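Local coordinates for protein NANS (YJHS), A 9-O-acetyl N-acetylneuraminic acid esterase (Escherichia coli O157:H7 EDL933, PDB 3PT5) that probably removes the 9-O-acetyl group from 9-O-acetyl-N-acetylneuraminic acid, so that the bacterium can grow on this host sialic acid, at residues A32-E37 with Y101-Q106; D82-Q87 with C129-S134; S202-F207 with Y254-N259; A231-G236 with A263-V268. One frame throughout, in Å; residues are numbered along the deposited sequence.

Contact 1: residues A32-E37 with Y101-Q106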
loop_
_atom_site.group_PDB
_atom_site.type_symbol
_atom_site.label_atom_id
_atom_site.label_comp_id
_atom_site.label_asym_id
_atom_site.label_seq_id
_atom_site.Cartn_x
_atom_site.Cartn_y
_atom_site.Cartn_z
ATOM N N ALA A 32 2.708 1.438 -3.547
ATOM C CA ALA A 32 1.836 1.348 -2.374
ATOM C C ALA A 32 2.026 0.016 -1.641
ATOM O O ALA A 32 1.646 -0.109 -0.480
ATOM C CB ALA A 32 0.388 1.485 -2.770
ATOM N N MET A 33 2.610 -0.954 -2.345
ATOM C CA MET A 33 2.646 -2.329 -1.862
ATOM C C MET A 33 4.062 -2.884 -1.826
ATOM O O MET A 33 5.028 -2.145 -1.867
ATOM C CB MET A 33 1.737 -3.194 -2.737
ATOM C CG MET A 33 1.968 -3.060 -4.226
ATOM S SD MET A 33 0.994 -4.252 -5.168
ATOM C CE MET A 33 1.796 -5.797 -4.695
ATOM N N ALA A 34 4.189 -4.209 -1.746
ATOM C CA ALA A 34 5.464 -4.805 -1.480
ATOM C C ALA A 34 6.299 -4.950 -2.752
ATOM O O ALA A 34 6.295 -5.986 -3.395
ATOM C CB ALA A 34 5.241 -6.184 -0.806
ATOM N N TYR A 35 7.006 -3.884 -3.113
ATOM C CA TYR A 35 7.960 -3.909 -4.207
ATOM C C TYR A 35 9.381 -3.613 -3.740
ATOM O O TYR A 35 10.267 -3.515 -4.540
ATOM C CB TYR A 35 7.528 -2.989 -5.331
ATOM C CG TYR A 35 6.650 -3.687 -6.364
ATOM C CD1 TYR A 35 5.320 -4.006 -6.066
ATOM C CD2 TYR A 35 7.148 -4.050 -7.624
ATOM C CE1 TYR A 35 4.509 -4.599 -6.996
ATOM C CE2 TYR A 35 6.331 -4.663 -8.565
ATOM C CZ TYR A 35 5.012 -4.941 -8.234
ATOM O OH TYR A 35 4.212 -5.554 -9.209
ATOM N N GLY A 36 9.603 -3.528 -2.426
ATOM C CA GLY A 36 10.978 -3.470 -1.912
ATOM C C GLY A 36 11.694 -4.789 -2.118
ATOM O O GLY A 36 11.192 -5.843 -1.697
ATOM N N GLU A 37 12.863 -4.739 -2.767
ATOM C CA GLU A 37 13.600 -5.978 -3.111
ATOM C C GLU A 37 14.646 -6.419 -2.089
ATOM O O GLU A 37 15.144 -7.552 -2.172
ATOM C CB GLU A 37 14.219 -5.868 -4.508
ATOM C CG GLU A 37 13.208 -6.012 -5.611
ATOM C CD GLU A 37 13.792 -5.724 -6.983
ATOM O OE1 GLU A 37 14.998 -5.349 -7.119
ATOM O OE2 GLU A 37 13.044 -5.900 -7.945
ATOM N N TYR A 101 9.883 -14.466 3.337
ATOM C CA TYR A 101 9.348 -14.645 1.988
ATOM C C TYR A 101 9.144 -13.318 1.273
ATOM O O TYR A 101 8.805 -12.321 1.890
ATOM C CB TYR A 101 8.005 -15.378 2.047
ATOM C CG TYR A 101 7.023 -14.822 3.082
ATOM C CD1 TYR A 101 6.110 -13.815 2.748
ATOM C CD2 TYR A 101 7.009 -15.302 4.373
ATOM C CE1 TYR A 101 5.237 -13.295 3.677
ATOM C CE2 TYR A 101 6.141 -14.789 5.329
ATOM C CZ TYR A 101 5.251 -13.781 4.973
ATOM O OH TYR A 101 4.383 -13.274 5.894
ATOM N N GLY A 102 9.328 -13.307 -0.037
ATOM C CA GLY A 102 8.813 -12.206 -0.832
ATOM C C GLY A 102 9.531 -10.876 -0.725
ATOM O O GLY A 102 10.681 -10.776 -0.296
ATOM N N THR A 103 8.817 -9.852 -1.173
ATOM C CA THR A 103 9.302 -8.485 -1.162
ATOM C C THR A 103 8.728 -7.741 0.046
ATOM O O THR A 103 7.962 -8.302 0.819
ATOM C CB THR A 103 8.810 -7.787 -2.430
ATOM O OG1 THR A 103 7.450 -8.184 -2.653
ATOM C CG2 THR A 103 9.705 -8.183 -3.592
ATOM N N VAL A 104 9.129 -6.481 0.222
ATOM C CA VAL A 104 8.746 -5.729 1.419
ATOM C C VAL A 104 7.886 -4.525 1.050
ATOM O O VAL A 104 8.247 -3.768 0.151
ATOM C CB VAL A 104 9.997 -5.243 2.160
ATOM C CG1 VAL A 104 9.657 -4.384 3.367
ATOM C CG2 VAL A 104 10.823 -6.469 2.623
ATOM N N GLY A 105 6.771 -4.357 1.764
ATOM C CA GLY A 105 5.868 -3.207 1.629
ATOM C C GLY A 105 5.780 -2.449 2.941
ATOM O O GLY A 105 5.969 -3.053 4.003
ATOM N N GLN A 106 5.421 -1.164 2.873
ATOM C CA GLN A 106 5.389 -0.281 4.038
ATOM C C GLN A 106 4.148 -0.375 4.912
ATOM O O GLN A 106 4.108 0.303 5.932
ATOM C CB GLN A 106 5.544 1.198 3.626
ATOM C CG GLN A 106 4.412 1.742 2.714
ATOM C CD GLN A 106 4.733 1.605 1.220
ATOM O OE1 GLN A 106 5.529 0.743 0.831
ATOM N NE2 GLN A 106 4.122 2.450 0.384
#

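Contact 2: residues D82-Q87 with C129-S134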
loop_
_atom_site.group_PDB
_atom_site.type_symbol
_atom_site.label_atom_id
_atom_site.label_comp_id
_atom_site.label_asym_id
_atom_site.label_seq_id
_atom_site.Cartn_x
_atom_site.Cartn_y
_atom_site.Cartn_z
ATOM N N ASP A 82 -2.312 -7.899 -0.928
ATOM C CA ASP A 82 -2.794 -7.060 -2.024
ATOM C C ASP A 82 -3.326 -7.918 -3.165
ATOM O O ASP A 82 -3.179 -9.150 -3.149
ATOM C CB ASP A 82 -1.664 -6.119 -2.444
ATOM C CG ASP A 82 -1.395 -5.016 -1.375
ATOM O OD1 ASP A 82 -2.300 -4.180 -1.165
ATOM O OD2 ASP A 82 -0.295 -4.976 -0.751
ATOM N N VAL A 83 -3.953 -7.282 -4.157
ATOM C CA VAL A 83 -4.529 -7.997 -5.288
ATOM C C VAL A 83 -3.455 -8.768 -6.038
ATOM O O VAL A 83 -3.686 -9.910 -6.501
ATOM C CB VAL A 83 -5.224 -7.013 -6.255
ATOM C CG1 VAL A 83 -5.903 -7.753 -7.391
ATOM C CG2 VAL A 83 -6.213 -6.132 -5.494
ATOM N N GLN A 84 -2.281 -8.155 -6.170
ATOM C CA GLN A 84 -1.124 -8.872 -6.678
ATOM C C GLN A 84 -0.319 -9.543 -5.571
ATOM O O GLN A 84 0.100 -8.893 -4.604
ATOM C CB GLN A 84 -0.224 -7.931 -7.451
ATOM C CG GLN A 84 0.874 -8.656 -8.183
ATOM C CD GLN A 84 1.852 -7.707 -8.797
ATOM O OE1 GLN A 84 1.819 -6.493 -8.515
ATOM N NE2 GLN A 84 2.762 -8.236 -9.607
ATOM N N ASP A 85 -0.077 -10.842 -5.724
ATOM C CA ASP A 85 0.601 -11.638 -4.706
ATOM C C ASP A 85 2.110 -11.651 -4.933
ATOM O O ASP A 85 2.591 -12.237 -5.916
ATOM C CB ASP A 85 0.026 -13.075 -4.755
ATOM C CG ASP A 85 0.580 -13.994 -3.672
ATOM O OD1 ASP A 85 1.587 -13.663 -3.005
ATOM O OD2 ASP A 85 0.000 -15.105 -3.510
ATOM N N MET A 86 2.851 -10.965 -4.051
ATOM C CA MET A 86 4.308 -10.859 -4.187
ATOM C C MET A 86 5.071 -11.823 -3.275
ATOM O O MET A 86 6.299 -11.776 -3.213
ATOM C CB MET A 86 4.772 -9.415 -3.881
ATOM C CG MET A 86 4.116 -8.310 -4.730
ATOM S SD MET A 86 4.355 -8.508 -6.504
ATOM C CE MET A 86 6.066 -7.990 -6.618
ATOM N N GLN A 87 4.355 -12.695 -2.566
ATOM C CA GLN A 87 4.941 -13.446 -1.462
ATOM C C GLN A 87 5.962 -14.488 -1.875
ATOM O O GLN A 87 6.740 -14.931 -1.041
ATOM C CB GLN A 87 3.851 -14.070 -0.590
ATOM C CG GLN A 87 2.869 -13.070 0.021
ATOM C CD GLN A 87 2.000 -13.753 1.008
ATOM O OE1 GLN A 87 1.605 -14.911 0.795
ATOM N NE2 GLN A 87 1.647 -13.055 2.084
ATOM N N CYS A 129 -5.383 -3.209 -0.824
ATOM C CA CYS A 129 -6.058 -3.225 -2.129
ATOM C C CYS A 129 -5.197 -2.680 -3.258
ATOM O O CYS A 129 -5.675 -1.866 -4.031
ATOM C CB CYS A 129 -7.380 -2.447 -2.050
ATOM S SG CYS A 129 -8.494 -3.013 -0.756
ATOM N N CYS A 130 -3.933 -3.113 -3.326
ATOM C CA CYS A 130 -3.017 -2.613 -4.351
ATOM C C CYS A 130 -2.814 -3.613 -5.465
ATOM O O CYS A 130 -2.970 -4.824 -5.273
ATOM C CB CYS A 130 -1.662 -2.305 -3.730
ATOM S SG CYS A 130 -1.704 -1.258 -2.270
ATOM N N ARG A 131 -2.424 -3.108 -6.632
ATOM C CA ARG A 131 -2.173 -3.965 -7.776
ATOM C C ARG A 131 -1.035 -3.326 -8.578
ATOM O O ARG A 131 -1.176 -2.226 -9.085
ATOM C CB ARG A 131 -3.474 -4.114 -8.610
ATOM C CG ARG A 131 -3.285 -4.781 -9.988
ATOM C CD ARG A 131 -2.700 -6.132 -9.765
ATOM N NE ARG A 131 -2.835 -7.069 -10.876
ATOM C CZ ARG A 131 -1.874 -7.363 -11.741
ATOM N NH1 ARG A 131 -0.680 -6.785 -11.657
ATOM N NH2 ARG A 131 -2.109 -8.273 -12.684
ATOM N N GLY A 132 0.098 -4.009 -8.674
ATOM C CA GLY A 132 1.199 -3.505 -9.510
ATOM C C GLY A 132 0.724 -3.356 -10.935
ATOM O O GLY A 132 -0.076 -4.169 -11.421
ATOM N N GLY A 133 1.201 -2.309 -11.603
ATOM C CA GLY A 133 0.925 -2.068 -13.016
ATOM C C GLY A 133 -0.527 -1.782 -13.315
ATOM O O GLY A 133 -1.030 -2.122 -14.397
ATOM N N SER A 134 -1.200 -1.167 -12.359
ATOM C CA SER A 134 -2.589 -0.772 -12.524
ATOM C C SER A 134 -2.661 0.719 -12.873
ATOM O O SER A 134 -1.727 1.502 -12.601
ATOM C CB SER A 134 -3.401 -1.133 -11.266
ATOM O OG SER A 134 -2.890 -0.437 -10.146
#

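Contact 3: residues S202-F207 with Y254-N259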
loop_
_atom_site.group_PDB
_atom_site.type_symbol
_atom_site.label_atom_id
_atom_site.label_comp_id
_atom_site.label_asym_id
_atom_site.label_seq_id
_atom_site.Cartn_x
_atom_site.Cartn_y
_atom_site.Cartn_z
ATOM N N SER A 202 -6.226 12.847 -18.573
ATOM C CA SER A 202 -7.522 12.431 -18.045
ATOM C C SER A 202 -7.445 11.890 -16.600
ATOM O O SER A 202 -8.459 11.744 -15.949
ATOM C CB SER A 202 -8.164 11.382 -18.948
ATOM O OG SER A 202 -7.348 10.237 -19.023
ATOM N N HIS A 203 -6.249 11.589 -16.109
ATOM C CA HIS A 203 -6.130 10.958 -14.786
ATOM C C HIS A 203 -6.759 11.817 -13.678
ATOM O O HIS A 203 -7.537 11.292 -12.873
ATOM C CB HIS A 203 -4.661 10.612 -14.474
ATOM C CG HIS A 203 -4.441 10.057 -13.101
ATOM N ND1 HIS A 203 -4.586 10.814 -11.956
ATOM C CD2 HIS A 203 -4.034 8.828 -12.693
ATOM C CE1 HIS A 203 -4.308 10.064 -10.899
ATOM N NE2 HIS A 203 -3.992 8.850 -11.321
ATOM N N PRO A 204 -6.478 13.134 -13.649
ATOM C CA PRO A 204 -7.097 13.873 -12.508
ATOM C C PRO A 204 -8.614 13.717 -12.365
ATOM O O PRO A 204 -9.114 13.477 -11.250
ATOM C CB PRO A 204 -6.677 15.325 -12.769
ATOM C CG PRO A 204 -5.324 15.185 -13.439
ATOM C CD PRO A 204 -5.491 13.981 -14.363
ATOM N N GLN A 205 -9.348 13.813 -13.471
ATOM C CA GLN A 205 -10.785 13.618 -13.374
ATOM C C GLN A 205 -11.185 12.185 -13.050
ATOM O O GLN A 205 -12.121 11.978 -12.291
ATOM C CB GLN A 205 -11.539 14.175 -14.580
ATOM C CG GLN A 205 -11.668 15.721 -14.564
ATOM C CD GLN A 205 -11.869 16.332 -13.152
ATOM O OE1 GLN A 205 -12.903 16.131 -12.489
ATOM N NE2 GLN A 205 -10.875 17.103 -12.704
ATOM N N HIS A 206 -10.466 11.195 -13.592
ATOM C CA HIS A 206 -10.751 9.793 -13.259
ATOM C C HIS A 206 -10.557 9.532 -11.781
ATOM O O HIS A 206 -11.402 8.896 -11.139
ATOM C CB HIS A 206 -9.882 8.805 -14.055
ATOM C CG HIS A 206 -10.291 8.653 -15.486
ATOM N ND1 HIS A 206 -9.378 8.515 -16.512
ATOM C CD2 HIS A 206 -11.513 8.633 -16.066
ATOM C CE1 HIS A 206 -10.021 8.412 -17.661
ATOM N NE2 HIS A 206 -11.318 8.484 -17.420
ATOM N N PHE A 207 -9.434 10.015 -11.248
ATOM C CA PHE A 207 -9.139 9.896 -9.820
ATOM C C PHE A 207 -10.200 10.607 -8.968
ATOM O O PHE A 207 -10.749 10.007 -8.033
ATOM C CB PHE A 207 -7.747 10.459 -9.513
ATOM C CG PHE A 207 -7.432 10.510 -8.040
ATOM C CD1 PHE A 207 -7.098 9.342 -7.342
ATOM C CD2 PHE A 207 -7.514 11.706 -7.336
ATOM C CE1 PHE A 207 -6.823 9.393 -5.983
ATOM C CE2 PHE A 207 -7.251 11.758 -5.932
ATOM C CZ PHE A 207 -6.900 10.612 -5.277
ATOM N N TYR A 254 0.419 14.155 -10.340
ATOM C CA TYR A 254 0.770 14.277 -8.930
ATOM C C TYR A 254 0.485 15.684 -8.424
ATOM O O TYR A 254 0.222 15.877 -7.230
ATOM C CB TYR A 254 2.214 13.812 -8.667
ATOM C CG TYR A 254 2.323 12.296 -8.706
ATOM C CD1 TYR A 254 2.332 11.550 -7.529
ATOM C CD2 TYR A 254 2.384 11.606 -9.909
ATOM C CE1 TYR A 254 2.393 10.163 -7.547
ATOM C CE2 TYR A 254 2.433 10.200 -9.948
ATOM C CZ TYR A 254 2.460 9.484 -8.761
ATOM O OH TYR A 254 2.528 8.094 -8.767
ATOM N N GLY A 255 0.455 16.657 -9.326
ATOM C CA GLY A 255 0.046 18.003 -8.928
ATOM C C GLY A 255 -1.404 18.004 -8.468
ATOM O O GLY A 255 -1.769 18.717 -7.519
ATOM N N ASN A 256 -2.219 17.154 -9.081
ATOM C CA ASN A 256 -3.611 17.055 -8.713
ATOM C C ASN A 256 -3.824 16.495 -7.297
ATOM O O ASN A 256 -4.886 16.656 -6.701
ATOM C CB ASN A 256 -4.380 16.239 -9.739
ATOM C CG ASN A 256 -5.862 16.234 -9.463
ATOM O OD1 ASN A 256 -6.509 17.302 -9.411
ATOM N ND2 ASN A 256 -6.430 15.038 -9.310
ATOM N N TYR A 257 -2.818 15.815 -6.769
ATOM C CA TYR A 257 -2.876 15.332 -5.382
ATOM C C TYR A 257 -2.581 16.455 -4.388
ATOM O O TYR A 257 -2.879 16.320 -3.205
ATOM C CB TYR A 257 -1.866 14.215 -5.165
ATOM C CG TYR A 257 -2.164 12.941 -5.935
ATOM C CD1 TYR A 257 -3.466 12.436 -6.042
ATOM C CD2 TYR A 257 -1.137 12.219 -6.530
ATOM C CE1 TYR A 257 -3.732 11.252 -6.765
ATOM C CE2 TYR A 257 -1.384 11.041 -7.234
ATOM C CZ TYR A 257 -2.666 10.552 -7.349
ATOM O OH TYR A 257 -2.887 9.384 -8.067
ATOM N N GLN A 258 -1.983 17.537 -4.887
ATOM C CA GLN A 258 -1.543 18.681 -4.080
ATOM C C GLN A 258 -2.486 19.875 -4.211
ATOM O O GLN A 258 -2.536 20.745 -3.335
ATOM C CB GLN A 258 -0.151 19.127 -4.544
ATOM C CG GLN A 258 0.921 18.085 -4.393
ATOM C CD GLN A 258 2.186 18.385 -5.193
ATOM O OE1 GLN A 258 2.855 19.393 -4.965
ATOM N NE2 GLN A 258 2.541 17.475 -6.107
ATOM N N ASN A 259 -3.198 19.944 -5.330
ATOM C CA ASN A 259 -4.111 21.047 -5.608
ATOM C C ASN A 259 -5.504 20.546 -5.955
ATOM O O ASN A 259 -6.189 21.113 -6.808
ATOM C CB ASN A 259 -3.564 21.905 -6.757
ATOM C CG ASN A 259 -2.232 22.523 -6.427
ATOM O OD1 ASN A 259 -2.094 23.245 -5.442
ATOM N ND2 ASN A 259 -1.223 22.224 -7.250
HETATM O O HOH W 1 -4.533 13.024 -10.304
#

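Contact 4: residues A231-G236 with A263-V268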
loop_
_atom_site.group_PDB
_atom_site.type_symbol
_atom_site.label_atom_id
_atom_site.label_comp_id
_atom_site.label_asym_id
_atom_site.label_seq_id
_atom_site.Cartn_x
_atom_site.Cartn_y
_atom_site.Cartn_z
ATOM N N ALA A 231 -13.582 11.027 4.274
ATOM C CA ALA A 231 -12.426 10.400 4.910
ATOM C C ALA A 231 -11.177 10.785 4.113
ATOM O O ALA A 231 -11.218 10.798 2.883
ATOM C CB ALA A 231 -12.603 8.895 4.973
ATOM N N PRO A 232 -10.070 11.132 4.806
ATOM C CA PRO A 232 -8.857 11.531 4.118
ATOM C C PRO A 232 -8.234 10.449 3.221
ATOM O O PRO A 232 -8.185 9.259 3.572
ATOM C CB PRO A 232 -7.883 11.862 5.256
ATOM C CG PRO A 232 -8.358 11.089 6.415
ATOM C CD PRO A 232 -9.861 11.008 6.261
ATOM N N TRP A 233 -7.765 10.912 2.083
ATOM C CA TRP A 233 -6.890 10.161 1.192
ATOM C C TRP A 233 -5.505 10.775 1.326
ATOM O O TRP A 233 -5.285 11.917 0.956
ATOM C CB TRP A 233 -7.357 10.226 -0.262
ATOM C CG TRP A 233 -8.525 9.341 -0.498
ATOM C CD1 TRP A 233 -9.691 9.357 0.198
ATOM C CD2 TRP A 233 -8.663 8.322 -1.505
ATOM N NE1 TRP A 233 -10.559 8.408 -0.297
ATOM C CE2 TRP A 233 -9.952 7.756 -1.347
ATOM C CE3 TRP A 233 -7.821 7.829 -2.514
ATOM C CZ2 TRP A 233 -10.420 6.703 -2.162
ATOM C CZ3 TRP A 233 -8.292 6.790 -3.337
ATOM C CH2 TRP A 233 -9.578 6.246 -3.156
ATOM N N PHE A 234 -4.582 9.983 1.847
ATOM C CA PHE A 234 -3.182 10.350 1.951
ATOM C C PHE A 234 -2.480 9.840 0.713
ATOM O O PHE A 234 -2.306 8.631 0.521
ATOM C CB PHE A 234 -2.579 9.762 3.214
ATOM C CG PHE A 234 -3.280 10.206 4.447
ATOM C CD1 PHE A 234 -2.984 11.449 5.026
ATOM C CD2 PHE A 234 -4.278 9.415 4.995
ATOM C CE1 PHE A 234 -3.658 11.867 6.192
ATOM C CE2 PHE A 234 -4.958 9.820 6.146
ATOM C CZ PHE A 234 -4.659 11.059 6.733
ATOM N N CYS A 235 -2.184 10.771 -0.176
ATOM C CA CYS A 235 -1.717 10.389 -1.509
ATOM C C CYS A 235 -0.205 10.567 -1.553
ATOM O O CYS A 235 0.314 11.679 -1.393
ATOM C CB CYS A 235 -2.406 11.251 -2.565
ATOM S SG CYS A 235 -4.167 11.051 -2.563
ATOM N N GLY A 236 0.515 9.473 -1.750
ATOM C CA GLY A 236 1.964 9.513 -1.707
ATOM C C GLY A 236 2.608 9.827 -3.041
ATOM O O GLY A 236 2.064 9.556 -4.116
ATOM N N ALA A 263 -12.171 17.888 -0.841
ATOM C CA ALA A 263 -11.706 18.058 0.533
ATOM C C ALA A 263 -10.845 16.857 0.953
ATOM O O ALA A 263 -11.076 15.725 0.511
ATOM C CB ALA A 263 -12.913 18.186 1.473
ATOM N N ASN A 264 -9.860 17.129 1.811
ATOM C CA ASN A 264 -9.131 16.088 2.531
ATOM C C ASN A 264 -8.349 15.168 1.613
ATOM O O ASN A 264 -8.331 13.961 1.797
ATOM C CB ASN A 264 -10.070 15.315 3.456
ATOM C CG ASN A 264 -10.670 16.204 4.531
ATOM O OD1 ASN A 264 -10.078 17.227 4.913
ATOM N ND2 ASN A 264 -11.836 15.818 5.024
ATOM N N ILE A 265 -7.678 15.777 0.647
ATOM C CA ILE A 265 -6.742 15.055 -0.183
ATOM C C ILE A 265 -5.390 15.562 0.275
ATOM O O ILE A 265 -5.065 16.744 0.077
ATOM C CB ILE A 265 -6.986 15.296 -1.703
ATOM C CG1 ILE A 265 -8.445 14.979 -2.095
ATOM C CG2 ILE A 265 -5.944 14.519 -2.563
ATOM C CD1 ILE A 265 -8.875 13.501 -2.007
ATOM N N ILE A 266 -4.607 14.676 0.902
ATOM C CA ILE A 266 -3.384 15.110 1.566
ATOM C C ILE A 266 -2.170 14.495 0.872
ATOM O O ILE A 266 -2.003 13.277 0.877
ATOM C CB ILE A 266 -3.414 14.765 3.065
ATOM C CG1 ILE A 266 -4.607 15.440 3.752
ATOM C CG2 ILE A 266 -2.133 15.206 3.783
ATOM C CD1 ILE A 266 -5.703 14.488 4.040
ATOM N N PHE A 267 -1.349 15.357 0.273
ATOM C CA PHE A 267 -0.149 14.923 -0.426
ATOM C C PHE A 267 0.966 14.590 0.551
ATOM O O PHE A 267 1.337 15.398 1.428
ATOM C CB PHE A 267 0.326 15.991 -1.409
ATOM C CG PHE A 267 1.495 15.569 -2.237
ATOM C CD1 PHE A 267 1.407 14.492 -3.130
ATOM C CD2 PHE A 267 2.681 16.285 -2.168
ATOM C CE1 PHE A 267 2.532 14.138 -3.918
ATOM C CE2 PHE A 267 3.786 15.923 -2.935
ATOM C CZ PHE A 267 3.703 14.880 -3.813
ATOM N N VAL A 268 1.501 13.381 0.413
ATOM C CA VAL A 268 2.567 12.920 1.276
ATOM C C VAL A 268 3.837 12.747 0.450
ATOM O O VAL A 268 3.867 11.909 -0.432
ATOM C CB VAL A 268 2.192 11.565 1.983
ATOM C CG1 VAL A 268 3.338 11.110 2.844
ATOM C CG2 VAL A 268 0.937 11.711 2.810
#

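Contact 1: residues A32-E37 with Y101-Q106
Two irregular runs, 32-37 and 101-106, meet through a single antiparallel bridge, the hydrogen-bonded pair G36 and V104. Segment 32-37 directly follows a G-Q-S-N sequence ending at N31, consistent with the first sequence block of the SGNH hydrolases, so the contact ties the chain behind that motif to the lead-in of helix 107-114. G36 N gives its hydrogen to V104 O at 2.9 Å, and V104 N answers to G36 O, in plane on a lone pair. Just ahead of the bridge A34 centres an inverse gamma turn, closed by a weak Y35 N to M33 O bond. The two runs come so close that the CA atoms of A34 and G105 are 3.5 Å apart, which the lack of a side chain at G105 allows. Q106, bent at chi2 (-92°), lays its amide beside A32, with NE2 bonded to N31 O and OE1 to R318. V104 turns its side chain away from 32-37 and packs on S315 and R319 of helix 315-335. T103 keeps OG1 in the crowded position between its own N and carbonyl carbon, chi1 41°. From there the hydroxyl donates to A34 O at a short 2.6 Å, coming in 52° above the carbonyl plane.

Contact 2: residues D82-Q87 with C129-S134
At the C-terminal end of strand 122-130, an inner strand of the central sheet, the R131-G132-G133-S134 exit forms a type II beta turn, probably the glycine-bearing loop of the second sequence block of the SGNH hydrolase fold, and residues 82-84 line up beside it. D82 sets CG beside its own backbone N and points OD1 at C130 N, 2.9 Å away; the donor comes in 32° out of the carboxylate plane. One residue on, V83 N makes a weak bond to C130 O, while V83 CB rests 3.3 Å from the same C130 O. Q84, extended from CG anti to the backbone N (chi1 -171°), carries OE1 to G132 N for a second weak bond, 3.0 Å long; OE1 is also held by the hydroxyl of Y35. R131 crosses Q84 at about a right angle, its CD 3.8 Å from Q84 CB, with the guanidinium and amide planes 39° apart. Its NH2 bonds H152 O, and NH1 makes a weak bond back to G132 O. Inside the turn S134 OG donates to R131 O at 2.7 Å, in the carbonyl plane, and takes a bond from W157 NE1. Side-chain oxygens of the 82-87 loop thus meet backbone N-H groups at C130, before the turn, and more weakly at G132, within it, which favours these peptide orientations; the D82 carboxylate, buried against C130, probably feels a modest stabilising pull from that N-H.

Contact 3: residues S202-F207 with Y254-N259
Y254 opens the segment with a ring whose face receives the edge of Y257: Y257 CE2 stands 3.7 Å above the plane of the Y254 ring, toward the rim. Its carbonyl oxygen binds Y257 N and also Q258 NE2, so the turn is drawn tight on itself. G255 O does similar work, accepting from both Q258 N and N259 N. N256 is the polar link to helix 203-218. With CG anti to the backbone N (chi1 -174°), its amide lies against P204, ND2 3.5 Å from P204 CB. The same ND2 donates to a water at 2.9 Å, and that water sits in the plane of the H203 ring, at its edge, 2.8 Å from H203 ND1; N208 OD1 also partners the amide. Y257 makes the main apolar contact. Its ring meets F207 in a T-shaped stack, centroids 4.9 Å apart and planes at 82°, with Y257 CE1 pointing at the centre of the F207 face. At the far tip, Y257 OH lies at the edge of the imidazole, 3.2 Å from H203 CE1. This hydroxyl is hydrogen-bonded to Q190 O and W188 NE1, and H203 NE2 to Q190 OE1, so W188 in strand 182-189 and Q190 just after it hold the polar ends of these rings. Q258 then bends back to Y254, and its side chain touches F267. Aromatic edges set into faces, here joined by W188 and backed by C235, form part of the hydrophobic layer between helix and sheet in the alpha/beta/alpha SGNH hydrolase fold.

Contact 4: residues A231-G236 with A263-V268
Strands 233-236 and 265-268 run parallel at one edge of the central sheet of the SGNH hydrolase fold, 265-268 being outermost, with axes 4.5 Å apart and crossing at -30°. Backbone hydrogen bonds come first. W233 N reaches N264 O nearly along the C=O axis, I266 N reaches W233 O at 2.8 Å and almost straight (178°), C235 N goes to I266 O at 2.7 Å, and V268 N to C235 O. The last two donors sit above their carbonyl planes. R215 of helix 203-218 donates to A231 O and A263 O. CA-H groups add a second layer, F234 CA lying 3.3 Å from I266 O. The apolar contacts split by face. W233, C235, I265 and F267 share one face; the first three pack on helix 203-218, F267 on Q258. Here I265 CG2 touches C235 SG and I265 CD1 meets W233 CB. F234, I266 and V268 lie on the other face, where helix 315-335 brings I330 onto F234. There F234 and I266 run side by side, CD1 of F234 3.9 Å from I266 CB. I266 has an unusual chi2 of 104°, which brings its CD1 to 3.6 Å from P232 CB and 4.0 Å from F234 CE1.

The four contacts form two pairs on the one chain. Contacts 1 and 2, centres 10 Å apart, interleave along the sequence and touch: Y35 of one bonds Q84 of the other, and M86 packs on T103. Contacts 3 and 4, about 12 Å between centres, interleave too, with Q258 and Y257 lying against F267 and I265. Between the pairs the centres are 21 to 25 Å apart and nothing touches. Contacts 2 and 4 reach the same mixed sheet, through strand 122-130 and through 265-268 at its edge and its neighbour 233-236. The first pair thus joins loops next to the probable first and second SGNH sequence blocks, while the later pair joins the sheet edge to helix 203-218.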